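Local coordinates for immunity 23 family protein (PDB 5FFP), which probably protects its producer cell by binding and neutralising the cognate toxin of a contact-dependent growth inhibition system, at residues Phe9-Asp14 against Gly27-Phe32; Gly46-Met51 against Ala102-Asp107; Ser53-Met58 against Gly142-Val147; His98-Glu103 against Tyr110-Val115. All blocks are in the same frame, centred on the assembly; numbering follows the deposited sequence.

Contact 1 (Phe9-Asp14 against Gly27-Phe32)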
loop_
_atom_site.group_PDB
_atom_site.type_symbol
_atom_site.label_atom_id
_atom_site.label_comp_id
_atom_site.label_asym_id
_atom_site.label_seq_id
_atom_site.Cartn_x
_atom_site.Cartn_y
_atom_site.Cartn_z
ATOM N N PHE A 9 -1.476 -18.499 22.368
ATOM C CA PHE A 9 -2.274 -17.422 21.790
ATOM C C PHE A 9 -3.728 -17.469 22.241
ATOM O O PHE A 9 -4.380 -18.518 22.204
ATOM C CB PHE A 9 -2.209 -17.462 20.249
ATOM C CG PHE A 9 -3.074 -16.441 19.598
ATOM C CD1 PHE A 9 -2.824 -15.085 19.789
ATOM C CD2 PHE A 9 -4.189 -16.813 18.864
ATOM C CE1 PHE A 9 -3.650 -14.132 19.232
ATOM C CE2 PHE A 9 -5.011 -15.854 18.289
ATOM C CZ PHE A 9 -4.734 -14.523 18.468
ATOM N N ALA A 10 -4.243 -16.320 22.655
ATOM C CA ALA A 10 -5.650 -16.216 22.985
ATOM C C ALA A 10 -6.150 -14.833 22.655
ATOM O O ALA A 10 -5.358 -13.886 22.569
ATOM C CB ALA A 10 -5.861 -16.500 24.453
ATOM N N ILE A 11 -7.476 -14.732 22.509
ATOM C CA ILE A 11 -8.163 -13.460 22.366
ATOM C C ILE A 11 -9.085 -13.328 23.520
ATOM O O ILE A 11 -9.874 -14.245 23.797
ATOM C CB ILE A 11 -8.995 -13.406 21.070
ATOM C CG1 ILE A 11 -8.075 -13.702 19.872
ATOM C CG2 ILE A 11 -9.607 -12.014 20.876
ATOM C CD1 ILE A 11 -8.785 -13.743 18.558
ATOM N N TRP A 12 -9.012 -12.182 24.182
ATOM C CA TRP A 12 -9.878 -11.841 25.255
ATOM C C TRP A 12 -10.725 -10.643 24.797
ATOM O O TRP A 12 -10.148 -9.580 24.451
ATOM C CB TRP A 12 -8.994 -11.415 26.427
ATOM C CG TRP A 12 -9.627 -11.450 27.783
ATOM C CD1 TRP A 12 -10.812 -11.993 28.119
ATOM C CD2 TRP A 12 -9.023 -11.030 29.000
ATOM N NE1 TRP A 12 -11.020 -11.866 29.470
ATOM C CE2 TRP A 12 -9.927 -11.272 30.024
ATOM C CE3 TRP A 12 -7.812 -10.405 29.312
ATOM C CZ2 TRP A 12 -9.672 -10.927 31.345
ATOM C CZ3 TRP A 12 -7.569 -10.028 30.642
ATOM C CH2 TRP A 12 -8.485 -10.297 31.625
ATOM N N CYS A 13 -12.057 -10.769 24.805
ATOM C CA CYS A 13 -12.908 -9.605 24.512
ATOM C C CYS A 13 -14.271 -9.536 25.251
ATOM O O CYS A 13 -14.843 -10.567 25.675
ATOM C CB CYS A 13 -13.073 -9.455 22.993
ATOM S SG CYS A 13 -13.794 -10.866 22.139
ATOM N N ASP A 14 -14.728 -8.304 25.518
ATOM C CA ASP A 14 -16.018 -8.077 26.119
ATOM C C ASP A 14 -16.530 -6.674 25.780
ATOM O O ASP A 14 -15.795 -5.711 25.843
ATOM C CB ASP A 14 -15.925 -8.179 27.650
ATOM C CG ASP A 14 -16.041 -9.593 28.170
ATOM O OD1 ASP A 14 -17.089 -10.243 27.957
ATOM O OD2 ASP A 14 -15.053 -10.068 28.779
ATOM N N GLY A 27 -16.347 -2.026 23.622
ATOM C CA GLY A 27 -15.683 -2.589 24.791
ATOM C C GLY A 27 -14.206 -2.865 24.576
ATOM O O GLY A 27 -13.488 -2.037 24.010
ATOM N N CYS A 28 -13.738 -4.029 25.018
ATOM C CA CYS A 28 -12.295 -4.317 25.079
ATOM C C CYS A 28 -11.933 -5.557 24.306
ATOM O O CYS A 28 -12.740 -6.505 24.187
ATOM C CB CYS A 28 -11.855 -4.483 26.519
ATOM S SG CYS A 28 -12.097 -2.983 27.513
ATOM N N LEU A 29 -10.728 -5.507 23.732
ATOM C CA LEU A 29 -10.194 -6.611 22.979
ATOM C C LEU A 29 -8.687 -6.648 23.133
ATOM O O LEU A 29 -8.008 -5.620 23.080
ATOM C CB LEU A 29 -10.543 -6.489 21.515
ATOM C CG LEU A 29 -10.118 -7.679 20.682
ATOM C CD1 LEU A 29 -11.155 -7.975 19.622
ATOM C CD2 LEU A 29 -8.786 -7.440 20.041
ATOM N N GLY A 30 -8.182 -7.844 23.407
ATOM C CA GLY A 30 -6.758 -8.022 23.590
ATOM C C GLY A 30 -6.360 -9.349 23.016
ATOM O O GLY A 30 -7.179 -10.239 22.927
ATOM N N TYR A 31 -5.117 -9.432 22.608
ATOM C CA TYR A 31 -4.442 -10.660 22.211
ATOM C C TYR A 31 -3.429 -10.976 23.338
ATOM O O TYR A 31 -2.623 -10.098 23.732
ATOM C CB TYR A 31 -3.637 -10.428 20.936
ATOM C CG TYR A 31 -4.360 -10.427 19.621
ATOM C CD1 TYR A 31 -5.747 -10.420 19.526
ATOM C CD2 TYR A 31 -3.647 -10.365 18.467
ATOM C CE1 TYR A 31 -6.393 -10.400 18.307
ATOM C CE2 TYR A 31 -4.282 -10.333 17.247
ATOM C CZ TYR A 31 -5.662 -10.341 17.181
ATOM O OH TYR A 31 -6.258 -10.326 15.934
ATOM N N PHE A 32 -3.490 -12.194 23.867
ATOM C CA PHE A 32 -2.387 -12.758 24.672
ATOM C C PHE A 32 -1.459 -13.517 23.717
ATOM O O PHE A 32 -1.902 -14.346 22.927
ATOM C CB PHE A 32 -2.872 -13.797 25.672
ATOM C CG PHE A 32 -3.465 -13.241 26.906
ATOM C CD1 PHE A 32 -2.667 -12.879 27.955
ATOM C CD2 PHE A 32 -4.833 -13.165 27.042
ATOM C CE1 PHE A 32 -3.228 -12.368 29.112
ATOM C CE2 PHE A 32 -5.414 -12.654 28.181
ATOM C CZ PHE A 32 -4.611 -12.259 29.230
#
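Two neighbouring antiparallel strands, Phe9-Asp14 and Gly27-Phe32, are zipped together here in the middle of a four-stranded sheet, with strand 2-3 bordering the first and strand 36-44 the second. Their short axes run 4.6 Å apart. Three hydrogen-bonded pairs, Ala10 with Phe32, Trp12 with Gly30 and Asp14 with Cys28, each make two backbone bonds. Within them the carbonyl oxygens are met differently: Ala10 N reaches Phe32 O in the carbonyl plane on a lone pair, whereas Gly30 N, 2.8 Å from Trp12 O, comes in nearly along the C=O axis. Ile11-Tyr31 and Cys13-Leu29 are the non-hydrogen-bonded pairs between. The whole is a beta hairpin with a long connection, and its two faces differ. On the face of Ile11, Cys13, Leu29 and Tyr31, Phe9 has CG anti to its backbone N (chi1 176°), which brings its ring alongside Tyr31. The pair is a T-shaped stack: the Phe9 edge points at the Tyr31 face, planes at 88°, with Phe9 CE1 3.8 Å from Tyr31 CG and offset toward the rim. Ile11 CG1 lies 4.0 Å from Tyr31 CE1. Helix 143-154 packs on Phe9 and Ile11, and Tyr31 OH is hydrogen-bonded to Val100 O. On the other face Gly30, paired with Trp12, has no side chain, and Trp12 lies against Phe32 diagonally across the strands. Their rings are near parallel but slid apart, barely overlapping, and Trp12 CE3 comes within 3.5 Å of Phe32 CE2. Leu37 of strand 36-44 touches both side chains.

Contact 2 (Gly46-Met51 against Ala102-Asp107); sequences GVDLSM and AESLSD
Asp48 OD2 is held by two hydroxyls: Ser104 OG donates to it at 2.5 Å, and Ser43 OG, from the end of strand 36-44, is its second hydrogen-bonding partner. The carboxylate reaches from helix 46-51 to the first turn of helix 103-107, which Ala102 opens as N-cap residue; the two short axes lie 10.2 Å apart at 100°. The other oxygen, Asp48 OD1, accepts from Ser104 N at 3.1 Å with an N-H...O angle of 153°. Both oxygens use their syn lone pairs, so Ser104 binds the two together, backbone N-H to one and hydroxyl to the other, which fixes the rotation of the flat group. Ser104 OG takes the crowded position between its own N and carbonyl carbon to do so. A negative group at this helix start would be stabilised by the helix dipole, probably lowering its pKa, although the nearby Glu103 carboxylate, not in contact with it, may oppose this. Beside this pair of bonds, Glu103 extends beyond CG and crosses selenomethionine Met51 obliquely, its OE1 3.5 Å from Met51 CG. The Met51 chain bends at chi2 (-84°), bringing SE to 3.7 Å from Ala102 CA.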
loop_
_atom_site.group_PDB
_atom_site.type_symbol
_atom_site.label_atom_id
_atom_site.label_comp_id
_atom_site.label_asym_id
_atom_site.label_seq_id
_atom_site.Cartn_x
_atom_site.Cartn_y
_atom_site.Cartn_z
ATOM N N GLY A 46 -18.232 -5.995 16.843
ATOM C CA GLY A 46 -18.776 -6.434 15.534
ATOM C C GLY A 46 -17.858 -6.148 14.341
ATOM O O GLY A 46 -17.673 -6.982 13.442
ATOM N N VAL A 47 -17.265 -4.961 14.360
ATOM C CA VAL A 47 -16.388 -4.515 13.297
ATOM C C VAL A 47 -15.050 -5.221 13.397
ATOM O O VAL A 47 -14.535 -5.668 12.422
ATOM C CB VAL A 47 -16.163 -2.962 13.356
ATOM C CG1 VAL A 47 -15.206 -2.526 12.263
ATOM C CG2 VAL A 47 -17.476 -2.220 13.220
ATOM N N ASP A 48 -14.451 -5.246 14.580
ATOM C CA ASP A 48 -13.246 -6.056 14.771
ATOM C C ASP A 48 -13.448 -7.539 14.352
ATOM O O ASP A 48 -12.580 -8.128 13.677
ATOM C CB ASP A 48 -12.799 -6.003 16.219
ATOM C CG ASP A 48 -11.830 -4.872 16.507
ATOM O OD1 ASP A 48 -11.220 -4.298 15.564
ATOM O OD2 ASP A 48 -11.597 -4.612 17.720
ATOM N N LEU A 49 -14.558 -8.157 14.754
ATOM C CA LEU A 49 -14.724 -9.597 14.493
ATOM C C LEU A 49 -14.934 -9.853 13.013
ATOM O O LEU A 49 -14.304 -10.740 12.455
ATOM C CB LEU A 49 -15.848 -10.227 15.340
ATOM C CG LEU A 49 -15.481 -10.826 16.732
ATOM C CD1 LEU A 49 -14.393 -10.101 17.501
ATOM C CD2 LEU A 49 -16.728 -10.929 17.607
ATOM N N SER A 50 -15.773 -9.056 12.357
ATOM C CA SER A 50 -15.968 -9.253 10.938
ATOM C C SER A 50 -14.675 -9.032 10.122
ATOM O O SER A 50 -14.463 -9.701 9.092
ATOM C CB SER A 50 -17.076 -8.382 10.414
ATOM O OG SER A 50 -16.621 -7.065 10.364
HETATM N N MSE A 51 -13.809 -8.141 10.586
HETATM C CA MSE A 51 -12.529 -7.924 9.926
HETATM C C MSE A 51 -11.489 -9.021 10.203
HETATM O O MSE A 51 -10.632 -9.301 9.358
HETATM C CB MSE A 51 -12.115 -6.529 10.362
HETATM C CG MSE A 51 -10.609 -6.275 10.280
HETATM SE SE MSE A 51 -9.612 -6.910 11.899
HETATM C CE MSE A 51 -7.850 -6.936 10.998
ATOM N N ALA A 102 -6.314 -7.214 14.966
ATOM C CA ALA A 102 -7.603 -6.576 14.947
ATOM C C ALA A 102 -7.380 -5.097 14.683
ATOM O O ALA A 102 -6.287 -4.592 14.944
ATOM C CB ALA A 102 -8.288 -6.781 16.276
ATOM N N GLU A 103 -8.408 -4.416 14.157
ATOM C CA GLU A 103 -8.337 -2.983 13.807
ATOM C C GLU A 103 -8.136 -2.103 15.032
ATOM O O GLU A 103 -7.410 -1.119 14.974
ATOM C CB GLU A 103 -9.617 -2.477 13.083
ATOM C CG GLU A 103 -9.743 -2.849 11.608
ATOM C CD GLU A 103 -10.976 -2.236 10.899
ATOM O OE1 GLU A 103 -11.514 -2.873 9.952
ATOM O OE2 GLU A 103 -11.414 -1.116 11.280
ATOM N N SER A 104 -8.789 -2.436 16.139
ATOM C CA SER A 104 -8.608 -1.634 17.343
ATOM C C SER A 104 -7.132 -1.669 17.728
ATOM O O SER A 104 -6.588 -0.652 18.133
ATOM C CB SER A 104 -9.534 -2.093 18.479
ATOM O OG SER A 104 -9.519 -3.501 18.638
ATOM N N LEU A 105 -6.487 -2.832 17.568
ATOM C CA LEU A 105 -5.080 -2.978 17.953
ATOM C C LEU A 105 -4.140 -2.248 16.993
ATOM O O LEU A 105 -3.319 -1.464 17.433
ATOM C CB LEU A 105 -4.677 -4.447 18.088
ATOM C CG LEU A 105 -5.400 -5.237 19.183
ATOM C CD1 LEU A 105 -5.087 -6.725 19.015
ATOM C CD2 LEU A 105 -4.999 -4.755 20.570
ATOM N N SER A 106 -4.281 -2.479 15.691
ATOM C CA SER A 106 -3.586 -1.657 14.670
ATOM C C SER A 106 -3.718 -0.166 14.868
ATOM O O SER A 106 -2.767 0.589 14.661
ATOM C CB SER A 106 -4.214 -1.897 13.293
ATOM O OG SER A 106 -4.063 -3.225 12.856
ATOM N N ASP A 107 -4.929 0.263 15.203
ATOM C CA ASP A 107 -5.217 1.671 15.267
ATOM C C ASP A 107 -4.523 2.325 16.451
ATOM O O ASP A 107 -4.238 3.518 16.431
ATOM C CB ASP A 107 -6.739 1.914 15.248
ATOM C CG ASP A 107 -7.332 1.869 13.794
ATOM O OD1 ASP A 107 -6.618 1.430 12.866
ATOM O OD2 ASP A 107 -8.508 2.271 13.594
#

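Contact 3 (Ser53-Met58 against Gly142-Val147)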
loop_
_atom_site.group_PDB
_atom_site.type_symbol
_atom_site.label_atom_id
_atom_site.label_comp_id
_atom_site.label_asym_id
_atom_site.label_seq_id
_atom_site.Cartn_x
_atom_site.Cartn_y
_atom_site.Cartn_z
ATOM N N SER A 53 -12.342 -12.063 10.513
ATOM C CA SER A 53 -12.824 -13.147 9.683
ATOM C C SER A 53 -12.348 -13.074 8.235
ATOM O O SER A 53 -12.410 -14.079 7.541
ATOM C CB SER A 53 -14.358 -13.236 9.729
ATOM O OG SER A 53 -14.982 -12.294 8.891
ATOM N N ARG A 54 -11.886 -11.904 7.788
ATOM C CA ARG A 54 -11.453 -11.662 6.405
ATOM C C ARG A 54 -9.951 -11.372 6.323
ATOM O O ARG A 54 -9.480 -10.784 5.364
ATOM C CB ARG A 54 -12.256 -10.493 5.811
ATOM C CG ARG A 54 -13.708 -10.855 5.469
ATOM C CD ARG A 54 -14.761 -9.808 5.849
ATOM N NE ARG A 54 -14.796 -8.603 5.032
ATOM C CZ ARG A 54 -15.846 -7.756 4.987
ATOM N NH1 ARG A 54 -16.950 -7.977 5.719
ATOM N NH2 ARG A 54 -15.799 -6.680 4.202
ATOM N N LEU A 55 -9.194 -11.777 7.330
ATOM C CA LEU A 55 -7.747 -11.696 7.232
ATOM C C LEU A 55 -7.257 -12.689 6.189
ATOM O O LEU A 55 -7.823 -13.770 6.012
ATOM C CB LEU A 55 -7.081 -11.995 8.570
ATOM C CG LEU A 55 -7.261 -10.922 9.639
ATOM C CD1 LEU A 55 -6.844 -11.456 11.012
ATOM C CD2 LEU A 55 -6.482 -9.673 9.244
ATOM N N HIS A 56 -6.212 -12.297 5.471
ATOM C CA HIS A 56 -5.636 -13.132 4.413
ATOM C C HIS A 56 -5.344 -14.552 4.916
ATOM O O HIS A 56 -5.581 -15.531 4.200
ATOM C CB HIS A 56 -4.353 -12.477 3.859
ATOM C CG HIS A 56 -3.963 -12.968 2.502
ATOM N ND1 HIS A 56 -2.898 -13.822 2.297
ATOM C CD2 HIS A 56 -4.487 -12.712 1.276
ATOM C CE1 HIS A 56 -2.790 -14.077 1.003
ATOM N NE2 HIS A 56 -3.737 -13.411 0.362
ATOM N N CYS A 57 -4.859 -14.662 6.152
ATOM C CA CYS A 57 -4.503 -15.962 6.705
ATOM C C CYS A 57 -5.669 -16.906 6.981
ATOM O O CYS A 57 -5.444 -18.069 7.312
ATOM C CB CYS A 57 -3.671 -15.785 7.976
ATOM S SG CYS A 57 -4.574 -15.168 9.404
HETATM N N MSE A 58 -6.906 -16.450 6.847
HETATM C CA MSE A 58 -8.036 -17.314 7.153
HETATM C C MSE A 58 -8.329 -18.253 6.041
HETATM O O MSE A 58 -8.994 -19.271 6.257
HETATM C CB MSE A 58 -9.306 -16.526 7.446
HETATM C CG MSE A 58 -9.119 -15.575 8.616
HETATM SE SE MSE A 58 -8.669 -16.489 10.300
HETATM C CE MSE A 58 -10.304 -17.578 10.599
ATOM N N GLY A 142 -2.037 -23.332 12.162
ATOM C CA GLY A 142 -3.490 -23.397 12.278
ATOM C C GLY A 142 -4.032 -22.893 13.622
ATOM O O GLY A 142 -5.243 -22.695 13.755
ATOM N N GLU A 143 -3.158 -22.699 14.617
ATOM C CA GLU A 143 -3.599 -22.398 15.990
ATOM C C GLU A 143 -4.291 -21.033 16.010
ATOM O O GLU A 143 -5.426 -20.919 16.460
ATOM C CB GLU A 143 -2.415 -22.452 16.974
ATOM C CG GLU A 143 -2.783 -22.391 18.460
ATOM C CD GLU A 143 -1.575 -22.449 19.402
ATOM O OE1 GLU A 143 -0.530 -23.038 19.036
ATOM O OE2 GLU A 143 -1.658 -21.933 20.538
ATOM N N PHE A 144 -3.629 -20.020 15.451
ATOM C CA PHE A 144 -4.220 -18.691 15.321
ATOM C C PHE A 144 -5.598 -18.714 14.647
ATOM O O PHE A 144 -6.581 -18.238 15.181
ATOM C CB PHE A 144 -3.282 -17.742 14.561
ATOM C CG PHE A 144 -3.879 -16.382 14.334
ATOM C CD1 PHE A 144 -4.673 -16.151 13.232
ATOM C CD2 PHE A 144 -3.677 -15.358 15.238
ATOM C CE1 PHE A 144 -5.244 -14.921 13.020
ATOM C CE2 PHE A 144 -4.238 -14.119 15.026
ATOM C CZ PHE A 144 -5.023 -13.901 13.921
ATOM N N GLN A 145 -5.673 -19.250 13.456
ATOM C CA GLN A 145 -6.957 -19.303 12.778
ATOM C C GLN A 145 -8.038 -19.959 13.650
ATOM O O GLN A 145 -9.145 -19.447 13.757
ATOM C CB GLN A 145 -6.829 -20.054 11.449
ATOM C CG GLN A 145 -6.044 -19.281 10.403
ATOM C CD GLN A 145 -4.542 -19.582 10.421
ATOM O OE1 GLN A 145 -3.962 -19.927 11.464
ATOM N NE2 GLN A 145 -3.902 -19.425 9.271
ATOM N N SER A 146 -7.710 -21.108 14.251
ATOM C CA SER A 146 -8.691 -21.890 15.011
ATOM C C SER A 146 -9.240 -21.115 16.228
ATOM O O SER A 146 -10.421 -21.209 16.549
ATOM C CB SER A 146 -8.089 -23.228 15.438
ATOM O OG SER A 146 -7.412 -23.112 16.682
ATOM N N VAL A 147 -8.385 -20.330 16.875
ATOM C CA VAL A 147 -8.797 -19.428 17.956
ATOM C C VAL A 147 -9.698 -18.311 17.418
ATOM O O VAL A 147 -10.751 -18.034 17.962
ATOM C CB VAL A 147 -7.553 -18.823 18.654
ATOM C CG1 VAL A 147 -7.895 -17.585 19.484
ATOM C CG2 VAL A 147 -6.888 -19.872 19.527
#
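The inner side of this contact is apolar and close, the outer side a side-chain amide hydrogen-bonded to the loop backbone with a selenium atom sliding past it. Inside, Phe144 has CG anti to its backbone N (chi1 177°), which sends the ring from the first turn of helix 143-147 toward the loop Ser53-Met58. Cys57 SG, placed between its backbone N and carbonyl carbon, stands 3.7 Å from Phe144 CE1. This is a sulfur-aromatic contact of oblique kind, the sulfur 4.7 Å from the ring centroid of Phe144. Leu55 CD1 meets the ring at its edge, 4.2 Å from Phe144 CZ, and Val100 touches Leu55, Cys57 and Phe144 alike, while Phe9 stacks on the Phe144 ring. Toward the partly exposed side, Gln145 bends at chi2 (91°) so that NE2 donates to Cys57 O at 2.8 Å. The bond is fairly straight, and the oxygen lies close to the amide plane of Gln145, but the donor stands above the carbonyl plane, not on a lone pair. A weak second bond joins Gln145 NE2 to Glu116 OE2. Selenomethionine Met58, folded back at chi2 and chi3, runs antiparallel to the glutamine side chain, SE 3.8 Å from Gln145 CG. With Gly142 at the N-cap, this is an irregular loop docked on the first turn of the C-terminal helix, Phe144 inward and the Gln145 amide on the loop backbone.

Contact 4 (His98-Glu103 against Tyr110-Val115)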
loop_
_atom_site.group_PDB
_atom_site.type_symbol
_atom_site.label_atom_id
_atom_site.label_comp_id
_atom_site.label_asym_id
_atom_site.label_seq_id
_atom_site.Cartn_x
_atom_site.Cartn_y
_atom_site.Cartn_z
ATOM N N HIS A 98 0.599 -10.757 6.027
ATOM C CA HIS A 98 0.987 -11.328 7.295
ATOM C C HIS A 98 0.370 -10.619 8.500
ATOM O O HIS A 98 0.415 -11.135 9.609
ATOM C CB HIS A 98 2.506 -11.318 7.389
ATOM C CG HIS A 98 3.149 -12.286 6.463
ATOM N ND1 HIS A 98 3.217 -13.629 6.734
ATOM C CD2 HIS A 98 3.706 -12.117 5.246
ATOM C CE1 HIS A 98 3.811 -14.247 5.730
ATOM N NE2 HIS A 98 4.112 -13.351 4.813
ATOM N N LEU A 99 -0.235 -9.463 8.276
ATOM C CA LEU A 99 -0.826 -8.690 9.354
ATOM C C LEU A 99 -2.084 -9.348 9.889
ATOM O O LEU A 99 -2.976 -9.665 9.115
ATOM C CB LEU A 99 -1.174 -7.302 8.839
ATOM C CG LEU A 99 -1.759 -6.353 9.880
ATOM C CD1 LEU A 99 -0.766 -6.148 11.005
ATOM C CD2 LEU A 99 -2.083 -5.046 9.203
ATOM N N VAL A 100 -2.146 -9.576 11.203
ATOM C CA VAL A 100 -3.332 -10.167 11.821
ATOM C C VAL A 100 -3.902 -9.396 13.001
ATOM O O VAL A 100 -4.839 -9.896 13.672
ATOM C CB VAL A 100 -3.075 -11.629 12.228
ATOM C CG1 VAL A 100 -2.585 -12.430 11.025
ATOM C CG2 VAL A 100 -2.079 -11.719 13.368
ATOM N N SER A 101 -3.372 -8.204 13.277
ATOM C CA SER A 101 -3.984 -7.358 14.304
ATOM C C SER A 101 -5.445 -7.069 13.978
ATOM O O SER A 101 -5.763 -6.718 12.854
ATOM C CB SER A 101 -3.297 -5.993 14.427
ATOM O OG SER A 101 -1.896 -6.080 14.409
ATOM N N ALA A 102 -6.314 -7.214 14.966
ATOM C CA ALA A 102 -7.603 -6.576 14.947
ATOM C C ALA A 102 -7.380 -5.097 14.683
ATOM O O ALA A 102 -6.287 -4.592 14.944
ATOM C CB ALA A 102 -8.288 -6.781 16.276
ATOM N N GLU A 103 -8.408 -4.416 14.157
ATOM C CA GLU A 103 -8.337 -2.983 13.807
ATOM C C GLU A 103 -8.136 -2.103 15.032
ATOM O O GLU A 103 -7.410 -1.119 14.974
ATOM C CB GLU A 103 -9.617 -2.477 13.083
ATOM C CG GLU A 103 -9.743 -2.849 11.608
ATOM C CD GLU A 103 -10.976 -2.236 10.899
ATOM O OE1 GLU A 103 -11.514 -2.873 9.952
ATOM O OE2 GLU A 103 -11.414 -1.116 11.280
ATOM N N TYR A 110 -0.335 -1.449 17.475
ATOM C CA TYR A 110 0.188 -2.790 17.669
ATOM C C TYR A 110 0.076 -3.475 16.347
ATOM O O TYR A 110 -1.010 -3.651 15.811
ATOM C CB TYR A 110 -0.577 -3.535 18.744
ATOM C CG TYR A 110 -0.411 -2.963 20.152
ATOM C CD1 TYR A 110 0.719 -3.249 20.914
ATOM C CD2 TYR A 110 -1.415 -2.185 20.746
ATOM C CE1 TYR A 110 0.859 -2.757 22.207
ATOM C CE2 TYR A 110 -1.287 -1.686 22.048
ATOM C CZ TYR A 110 -0.153 -1.968 22.770
ATOM O OH TYR A 110 -0.003 -1.473 24.053
ATOM N N TYR A 111 1.224 -3.845 15.802
ATOM C CA TYR A 111 1.280 -4.532 14.527
ATOM C C TYR A 111 1.696 -5.952 14.803
ATOM O O TYR A 111 2.744 -6.196 15.398
ATOM C CB TYR A 111 2.234 -3.802 13.587
ATOM C CG TYR A 111 1.622 -2.478 13.132
ATOM C CD1 TYR A 111 0.623 -2.458 12.165
ATOM C CD2 TYR A 111 1.991 -1.272 13.718
ATOM C CE1 TYR A 111 0.023 -1.273 11.781
ATOM C CE2 TYR A 111 1.398 -0.076 13.326
ATOM C CZ TYR A 111 0.414 -0.085 12.354
ATOM O OH TYR A 111 -0.191 1.090 11.939
ATOM N N ILE A 112 0.848 -6.890 14.404
ATOM C CA ILE A 112 1.003 -8.267 14.813
ATOM C C ILE A 112 0.889 -9.131 13.592
ATOM O O ILE A 112 -0.133 -9.092 12.902
ATOM C CB ILE A 112 -0.084 -8.642 15.829
ATOM C CG1 ILE A 112 0.083 -7.795 17.100
ATOM C CG2 ILE A 112 -0.000 -10.125 16.172
ATOM C CD1 ILE A 112 -1.189 -7.690 17.893
ATOM N N PHE A 113 1.935 -9.911 13.325
ATOM C CA PHE A 113 2.038 -10.607 12.065
ATOM C C PHE A 113 2.067 -12.107 12.285
ATOM O O PHE A 113 2.580 -12.572 13.296
ATOM C CB PHE A 113 3.299 -10.164 11.317
ATOM C CG PHE A 113 3.363 -8.678 11.016
ATOM C CD1 PHE A 113 2.735 -8.144 9.890
ATOM C CD2 PHE A 113 4.099 -7.829 11.828
ATOM C CE1 PHE A 113 2.806 -6.789 9.601
ATOM C CE2 PHE A 113 4.188 -6.476 11.549
ATOM C CZ PHE A 113 3.543 -5.951 10.429
ATOM N N LEU A 114 1.513 -12.854 11.334
ATOM C CA LEU A 114 1.584 -14.297 11.330
ATOM C C LEU A 114 2.563 -14.769 10.239
ATOM O O LEU A 114 2.416 -14.400 9.065
ATOM C CB LEU A 114 0.209 -14.871 11.052
ATOM C CG LEU A 114 0.001 -16.363 11.337
ATOM C CD1 LEU A 114 0.240 -16.684 12.798
ATOM C CD2 LEU A 114 -1.402 -16.792 10.936
ATOM N N VAL A 115 3.547 -15.585 10.623
ATOM C CA VAL A 115 4.434 -16.264 9.667
ATOM C C VAL A 115 4.395 -17.768 9.945
ATOM O O VAL A 115 4.607 -18.205 11.080
ATOM C CB VAL A 115 5.896 -15.787 9.822
ATOM C CG1 VAL A 115 6.833 -16.595 8.932
ATOM C CG2 VAL A 115 6.034 -14.301 9.524
#
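His98 ND1 donates to Leu114 O at 2.6 Å, in the plane of the ring and at a straight 165°, while Leu114 N returns a bond of 2.7 Å to His98 O. Next along, Val100 N reaches Ile112 O, also at 2.7 Å, nearly along the C=O axis. At the far end Ser101 OG donates to Tyr110 O at 2.9 Å and weakly accepts from Ile112 N. The irregular segment His98-Ser101 thus runs along the border of the three-stranded antiparallel sheet, using the edge of strand 110-117 that strand 120-127 does not occupy; Leu99 and Phe113 make its single bridge. Around these bonds the side chains close in. Val100 CG1 lies 3.7 Å from Leu114 CB, and the Val100 and Ile112 side chains cross at about a right angle, their CG2 atoms in contact. Leu99 CD1 stands 3.9 Å from Phe113 CE1 and also meets the edge of the Tyr111 ring, whose OH bonds to Gly90 O of the second subunit. Because ND1 carries the proton toward Leu114 O, the imidazole is either neutral with hydrogen on ND1 or doubly protonated, and it stands in for a backbone N-H in pairing with the strand.

In the fold
Contacts 1 and 4 are buried and built on backbone pairing: the first a regular ladder inside the four-stranded sheet, the second an irregular segment on the edge of the three-stranded one, where side chains replace some main-chain partners. Contacts 2 and 3 are partly buried, and each sets the first turn of a helix against another element, contact 2 through a carboxylate and contact 3 through an aromatic ring and one amide. Tyr31 and Phe9 tie contact 1 to contacts 4 and 3 respectively. Val100 also links contacts 3 and 4, while Ala102 and Glu103 belong to contacts 2 and 4, both of which touch the second subunit.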